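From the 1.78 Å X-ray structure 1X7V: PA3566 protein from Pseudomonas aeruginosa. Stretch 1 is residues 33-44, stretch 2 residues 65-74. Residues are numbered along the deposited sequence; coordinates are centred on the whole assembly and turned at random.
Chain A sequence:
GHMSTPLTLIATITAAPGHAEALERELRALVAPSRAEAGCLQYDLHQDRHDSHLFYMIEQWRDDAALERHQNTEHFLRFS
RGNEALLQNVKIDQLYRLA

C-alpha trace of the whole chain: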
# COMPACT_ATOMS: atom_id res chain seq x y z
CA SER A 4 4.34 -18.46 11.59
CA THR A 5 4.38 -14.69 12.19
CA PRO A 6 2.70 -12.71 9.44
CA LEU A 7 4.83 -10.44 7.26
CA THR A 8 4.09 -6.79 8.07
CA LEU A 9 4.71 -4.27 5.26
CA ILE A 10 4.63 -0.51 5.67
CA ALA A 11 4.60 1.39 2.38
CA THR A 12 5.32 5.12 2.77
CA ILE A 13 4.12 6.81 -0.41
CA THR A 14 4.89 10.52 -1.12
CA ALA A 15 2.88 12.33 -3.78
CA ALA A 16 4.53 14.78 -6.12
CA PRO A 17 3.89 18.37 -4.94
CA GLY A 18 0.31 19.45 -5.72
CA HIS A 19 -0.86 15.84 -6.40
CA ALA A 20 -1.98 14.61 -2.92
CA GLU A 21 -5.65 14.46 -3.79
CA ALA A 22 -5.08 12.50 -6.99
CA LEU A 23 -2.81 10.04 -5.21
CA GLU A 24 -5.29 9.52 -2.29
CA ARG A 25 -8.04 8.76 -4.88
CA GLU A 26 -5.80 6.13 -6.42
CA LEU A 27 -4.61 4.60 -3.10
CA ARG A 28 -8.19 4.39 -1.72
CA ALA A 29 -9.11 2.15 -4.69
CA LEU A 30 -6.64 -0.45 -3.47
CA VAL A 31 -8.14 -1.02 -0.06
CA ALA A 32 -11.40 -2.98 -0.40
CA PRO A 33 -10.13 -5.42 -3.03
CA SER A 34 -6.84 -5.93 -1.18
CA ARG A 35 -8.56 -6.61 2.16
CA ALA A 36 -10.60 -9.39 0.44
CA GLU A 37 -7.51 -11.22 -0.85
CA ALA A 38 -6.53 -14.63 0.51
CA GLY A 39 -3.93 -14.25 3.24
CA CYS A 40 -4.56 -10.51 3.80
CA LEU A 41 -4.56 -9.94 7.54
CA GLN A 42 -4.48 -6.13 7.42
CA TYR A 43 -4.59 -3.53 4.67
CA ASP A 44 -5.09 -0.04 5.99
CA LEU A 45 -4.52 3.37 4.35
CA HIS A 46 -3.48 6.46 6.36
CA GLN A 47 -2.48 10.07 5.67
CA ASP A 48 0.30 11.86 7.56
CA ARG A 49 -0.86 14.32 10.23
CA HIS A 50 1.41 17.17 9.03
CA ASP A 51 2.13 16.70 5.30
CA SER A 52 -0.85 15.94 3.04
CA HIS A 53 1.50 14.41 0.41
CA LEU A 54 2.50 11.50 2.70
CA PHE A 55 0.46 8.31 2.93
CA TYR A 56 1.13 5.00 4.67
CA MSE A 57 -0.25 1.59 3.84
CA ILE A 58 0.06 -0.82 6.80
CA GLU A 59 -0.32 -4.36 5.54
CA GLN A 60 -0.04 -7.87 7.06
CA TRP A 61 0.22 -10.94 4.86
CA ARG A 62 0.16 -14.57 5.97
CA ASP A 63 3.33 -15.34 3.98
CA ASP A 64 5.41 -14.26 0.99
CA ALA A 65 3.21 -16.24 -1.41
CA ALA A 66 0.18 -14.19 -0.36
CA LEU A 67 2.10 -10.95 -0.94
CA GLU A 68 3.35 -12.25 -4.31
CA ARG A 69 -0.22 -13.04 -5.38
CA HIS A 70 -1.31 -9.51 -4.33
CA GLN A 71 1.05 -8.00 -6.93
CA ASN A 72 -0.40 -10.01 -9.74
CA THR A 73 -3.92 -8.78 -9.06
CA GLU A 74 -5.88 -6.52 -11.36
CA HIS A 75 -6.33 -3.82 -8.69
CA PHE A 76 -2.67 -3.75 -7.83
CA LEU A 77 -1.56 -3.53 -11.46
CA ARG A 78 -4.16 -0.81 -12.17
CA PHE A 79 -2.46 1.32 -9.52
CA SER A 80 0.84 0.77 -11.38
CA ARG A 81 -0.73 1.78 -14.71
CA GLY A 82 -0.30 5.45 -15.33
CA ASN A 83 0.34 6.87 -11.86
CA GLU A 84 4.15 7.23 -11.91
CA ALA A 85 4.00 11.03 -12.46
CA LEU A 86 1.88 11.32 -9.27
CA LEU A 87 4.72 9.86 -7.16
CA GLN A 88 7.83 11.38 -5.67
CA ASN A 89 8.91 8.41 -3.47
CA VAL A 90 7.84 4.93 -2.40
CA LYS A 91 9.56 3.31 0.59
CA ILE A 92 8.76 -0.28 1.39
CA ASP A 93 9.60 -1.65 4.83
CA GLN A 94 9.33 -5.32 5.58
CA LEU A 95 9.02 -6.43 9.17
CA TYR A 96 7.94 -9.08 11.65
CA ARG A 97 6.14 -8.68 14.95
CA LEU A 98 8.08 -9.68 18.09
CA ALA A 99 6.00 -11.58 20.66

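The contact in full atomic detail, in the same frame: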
# COMPACT_ATOMS: atom_id res chain seq x y z
N PRO A 33 -10.49 -4.16 -2.37
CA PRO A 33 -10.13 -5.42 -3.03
C PRO A 33 -8.95 -6.10 -2.36
O PRO A 33 -8.87 -7.36 -2.34
CB PRO A 33 -9.84 -5.02 -4.47
CG PRO A 33 -9.63 -3.57 -4.44
CD PRO A 33 -10.35 -3.01 -3.29
N SER A 34 -8.00 -5.32 -1.85
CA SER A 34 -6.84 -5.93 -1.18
C SER A 34 -7.23 -6.64 0.12
O SER A 34 -6.74 -7.74 0.42
CB SER A 34 -5.74 -4.92 -0.95
OG SER A 34 -5.19 -4.40 -2.16
N ARG A 35 -8.12 -6.03 0.90
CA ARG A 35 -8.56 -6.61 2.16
C ARG A 35 -9.24 -7.99 1.95
O ARG A 35 -9.15 -8.88 2.82
CB ARG A 35 -9.56 -5.68 2.85
CG ARG A 35 -8.92 -4.56 3.60
CD ARG A 35 -9.99 -3.57 4.10
NE ARG A 35 -9.33 -2.52 4.87
CZ ARG A 35 -9.96 -1.51 5.43
NH1 ARG A 35 -11.28 -1.44 5.37
NH2 ARG A 35 -9.29 -0.59 6.11
N ALA A 36 -9.87 -8.18 0.78
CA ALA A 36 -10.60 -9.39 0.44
C ALA A 36 -9.66 -10.53 0.05
O ALA A 36 -10.07 -11.70 0.05
CB ALA A 36 -11.58 -9.10 -0.70
N GLU A 37 -8.42 -10.19 -0.33
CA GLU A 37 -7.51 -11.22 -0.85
C GLU A 37 -7.16 -12.29 0.18
O GLU A 37 -7.00 -12.00 1.35
CB GLU A 37 -6.22 -10.59 -1.35
CG GLU A 37 -6.36 -9.79 -2.58
CD GLU A 37 -4.99 -9.22 -2.97
OE1 GLU A 37 -4.09 -10.07 -3.21
OE2 GLU A 37 -4.83 -7.97 -3.02
N ALA A 38 -7.04 -13.53 -0.29
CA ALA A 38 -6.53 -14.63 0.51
C ALA A 38 -5.24 -14.19 1.20
O ALA A 38 -4.37 -13.57 0.56
CB ALA A 38 -6.23 -15.81 -0.37
N GLY A 39 -5.12 -14.52 2.48
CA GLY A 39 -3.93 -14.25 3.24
C GLY A 39 -3.74 -12.80 3.69
O GLY A 39 -2.69 -12.50 4.27
N CYS A 40 -4.68 -11.90 3.37
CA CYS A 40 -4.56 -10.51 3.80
C CYS A 40 -5.11 -10.35 5.20
O CYS A 40 -6.32 -10.46 5.43
CB CYS A 40 -5.26 -9.52 2.83
SG CYS A 40 -4.87 -7.83 3.32
N LEU A 41 -4.20 -10.13 6.14
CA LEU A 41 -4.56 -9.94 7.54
C LEU A 41 -4.78 -8.49 7.94
O LEU A 41 -5.40 -8.21 8.93
CB LEU A 41 -3.49 -10.58 8.44
CG LEU A 41 -3.35 -12.06 8.23
CD1 LEU A 41 -2.29 -12.58 9.17
CD2 LEU A 41 -4.67 -12.70 8.46
N GLN A 42 -4.24 -7.57 7.17
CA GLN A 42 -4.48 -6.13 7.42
C GLN A 42 -4.14 -5.42 6.13
O GLN A 42 -3.19 -5.74 5.47
CB GLN A 42 -3.57 -5.61 8.55
CG GLN A 42 -3.78 -4.08 8.84
CD GLN A 42 -2.89 -3.53 9.93
OE1 GLN A 42 -1.97 -4.20 10.36
NE2 GLN A 42 -3.18 -2.28 10.39
N TYR A 43 -4.91 -4.39 5.80
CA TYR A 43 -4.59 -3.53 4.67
C TYR A 43 -5.30 -2.21 4.91
O TYR A 43 -6.50 -2.06 4.62
CB TYR A 43 -4.96 -4.15 3.32
CG TYR A 43 -4.29 -3.52 2.12
CD1 TYR A 43 -3.15 -4.10 1.52
CD2 TYR A 43 -4.83 -2.41 1.52
CE1 TYR A 43 -2.57 -3.54 0.41
CE2 TYR A 43 -4.27 -1.84 0.41
CZ TYR A 43 -3.12 -2.40 -0.15
OH TYR A 43 -2.59 -1.80 -1.23
N ASP A 44 -4.55 -1.29 5.51
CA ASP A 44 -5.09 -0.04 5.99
C ASP A 44 -4.30 1.15 5.42
O ASP A 44 -3.10 1.16 5.45
CB ASP A 44 -5.03 -0.01 7.55
CG ASP A 44 -6.02 -0.99 8.20
OD1 ASP A 44 -7.15 -1.22 7.65
OD2 ASP A 44 -5.67 -1.49 9.31
N ALA A 65 4.02 -15.81 -0.27
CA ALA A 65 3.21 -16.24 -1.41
C ALA A 65 1.95 -15.40 -1.52
O ALA A 65 1.53 -15.04 -2.62
CB ALA A 65 2.87 -17.66 -1.33
N ALA A 66 1.36 -15.06 -0.37
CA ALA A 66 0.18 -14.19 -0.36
C ALA A 66 0.52 -12.80 -0.88
O ALA A 66 -0.20 -12.26 -1.73
CB ALA A 66 -0.46 -14.15 1.01
N LEU A 67 1.63 -12.24 -0.42
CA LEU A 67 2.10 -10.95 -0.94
C LEU A 67 2.40 -11.00 -2.44
O LEU A 67 2.07 -10.07 -3.19
CB LEU A 67 3.34 -10.48 -0.18
CG LEU A 67 4.06 -9.21 -0.67
CD1 LEU A 67 3.07 -8.10 -0.79
CD2 LEU A 67 5.24 -8.82 0.23
N GLU A 68 3.03 -12.07 -2.88
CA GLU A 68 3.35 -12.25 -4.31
C GLU A 68 2.09 -12.31 -5.17
O GLU A 68 1.97 -11.63 -6.17
CB GLU A 68 4.26 -13.48 -4.48
CG GLU A 68 5.82 -13.17 -4.63
CD GLU A 68 6.66 -12.62 -3.40
OE1 GLU A 68 7.75 -13.20 -3.15
OE2 GLU A 68 6.33 -11.57 -2.75
N ARG A 69 1.09 -13.05 -4.72
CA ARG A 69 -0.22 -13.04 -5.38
C ARG A 69 -0.87 -11.62 -5.44
O ARG A 69 -1.43 -11.20 -6.45
CB ARG A 69 -1.12 -14.02 -4.65
CG ARG A 69 -0.78 -15.47 -4.80
CD ARG A 69 -1.97 -16.35 -4.39
NE ARG A 69 -2.39 -16.10 -3.01
CZ ARG A 69 -1.88 -16.71 -1.94
NH1 ARG A 69 -0.90 -17.61 -2.08
NH2 ARG A 69 -2.31 -16.39 -0.71
N HIS A 70 -0.83 -10.88 -4.34
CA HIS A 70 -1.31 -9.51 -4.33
C HIS A 70 -0.79 -8.65 -5.50
O HIS A 70 -1.55 -7.91 -6.14
CB HIS A 70 -0.99 -8.88 -2.98
CG HIS A 70 -1.25 -7.40 -2.88
ND1 HIS A 70 -2.51 -6.85 -2.99
CD2 HIS A 70 -0.41 -6.37 -2.65
CE1 HIS A 70 -2.42 -5.54 -2.83
NE2 HIS A 70 -1.15 -5.22 -2.64
N GLN A 71 0.47 -8.83 -5.86
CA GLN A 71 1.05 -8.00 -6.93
C GLN A 71 0.70 -8.41 -8.35
O GLN A 71 1.00 -7.69 -9.35
CB GLN A 71 2.55 -7.98 -6.79
CG GLN A 71 2.97 -7.34 -5.52
CD GLN A 71 4.41 -7.47 -5.36
OE1 GLN A 71 5.18 -6.77 -6.09
NE2 GLN A 71 4.85 -8.37 -4.45
N ASN A 72 0.08 -9.58 -8.47
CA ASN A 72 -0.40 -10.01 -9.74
C ASN A 72 -1.87 -9.71 -9.95
O ASN A 72 -2.40 -10.02 -10.98
CB ASN A 72 -0.09 -11.48 -9.90
CG ASN A 72 1.41 -11.69 -10.07
OD1 ASN A 72 1.87 -11.89 -11.18
ND2 ASN A 72 2.17 -11.53 -8.99
N THR A 73 -2.50 -9.06 -8.97
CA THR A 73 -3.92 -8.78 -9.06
C THR A 73 -4.12 -7.63 -10.00
O THR A 73 -3.23 -6.81 -10.19
CB THR A 73 -4.57 -8.46 -7.67
OG1 THR A 73 -3.95 -7.30 -7.10
CG2 THR A 73 -4.42 -9.61 -6.72
N GLU A 74 -5.35 -7.57 -10.50
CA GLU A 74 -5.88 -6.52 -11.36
C GLU A 74 -5.83 -5.16 -10.68
O GLU A 74 -5.32 -4.22 -11.25
CB GLU A 74 -7.32 -6.88 -11.66
CG GLU A 74 -7.99 -6.11 -12.76
CD GLU A 74 -9.25 -6.81 -13.34
OE1 GLU A 74 -9.82 -6.29 -14.34
OE2 GLU A 74 -9.67 -7.89 -12.84
O HOH W 1 -3.05 -13.20 -1.91
O HOH W 2 -0.26 -2.51 -2.13

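Stretch 1 passes from a helix, through a tight turn, into a strand, and stretch 2 lays one side of its own helix against that path. The backbones come closest at the turn, where the CA atoms of Gly39 and Ala66 are 5.5 Å apart; at Ser34 and His70 the CA–CA distance is 7.3 Å, and the end of the His70 side chain reaches across to stretch 1. The contact is small, burying 309 Å² in all, and His70 contributes the most area to it.

Ser34 is buried and helical, and takes the m rotamer. Its OG sits 3.1 Å from CE1 of His70, near the plane of the ring, while the hydroxyl finds its hydrogen bond elsewhere in the structure. The next two residues, Arg35 and Ala36, do not touch stretch 2. Arg35 instead braces its own stretch across the turn, with NE donating to O of Tyr43 (2.9 Å) and NH2 forming a salt bridge to OD1 of Asp44 (2.7 Å).

Glu37 makes the one direct hydrogen bond between the stretches. Its CB points toward the helix, and the m, t side chain extends until OE2 accepts from ND1 of His70 at 2.6 Å. The N-H...O angle of 163° is nearly straight, and the carboxylate oxygen lies near the ring plane, where the N-H is directed. OE1 of Glu37 also approaches CG2 of Thr73, at 3.6 Å. Thr73 in turn ties its OG1 to O of His70 (2.7 Å).

Glu37 to Cys40 form a type II turn, closed by Cys40 N to Glu37 O at 3.1 Å. Ala38 offers its carbonyl to stretch 2 through water 1, which donates to O of Ala38 (2.8 Å) and to O of Ala66 (3.0 Å) and weakly accepts from NE of Arg69 (3.2 Å). Gly39 permits the close approach: its positive phi suits glycine, and an ideal CB would stand 2.7 Å from CB of Ala66, a clash. As built, CA of Gly39 rests 4.1 Å from that methyl, so the bare Gly39 and the methyl of Ala66 are compatible with this close spacing of the two stretches.

Along the strand, contact resumes at Tyr43, whose CA-to-CB bond points toward stretch 2. Its CE1 lies 3.8 Å from NE2 of His70 in an oblique aromatic pair, with planes at 64°. Water 2 links Tyr43 OH (2.6 Å) to His70 NE2 (2.9 Å). The rule is economical: one buried histidine gathers a carboxylate, a tyrosine and a water, while glycine facing alanine allows the backbones to come close.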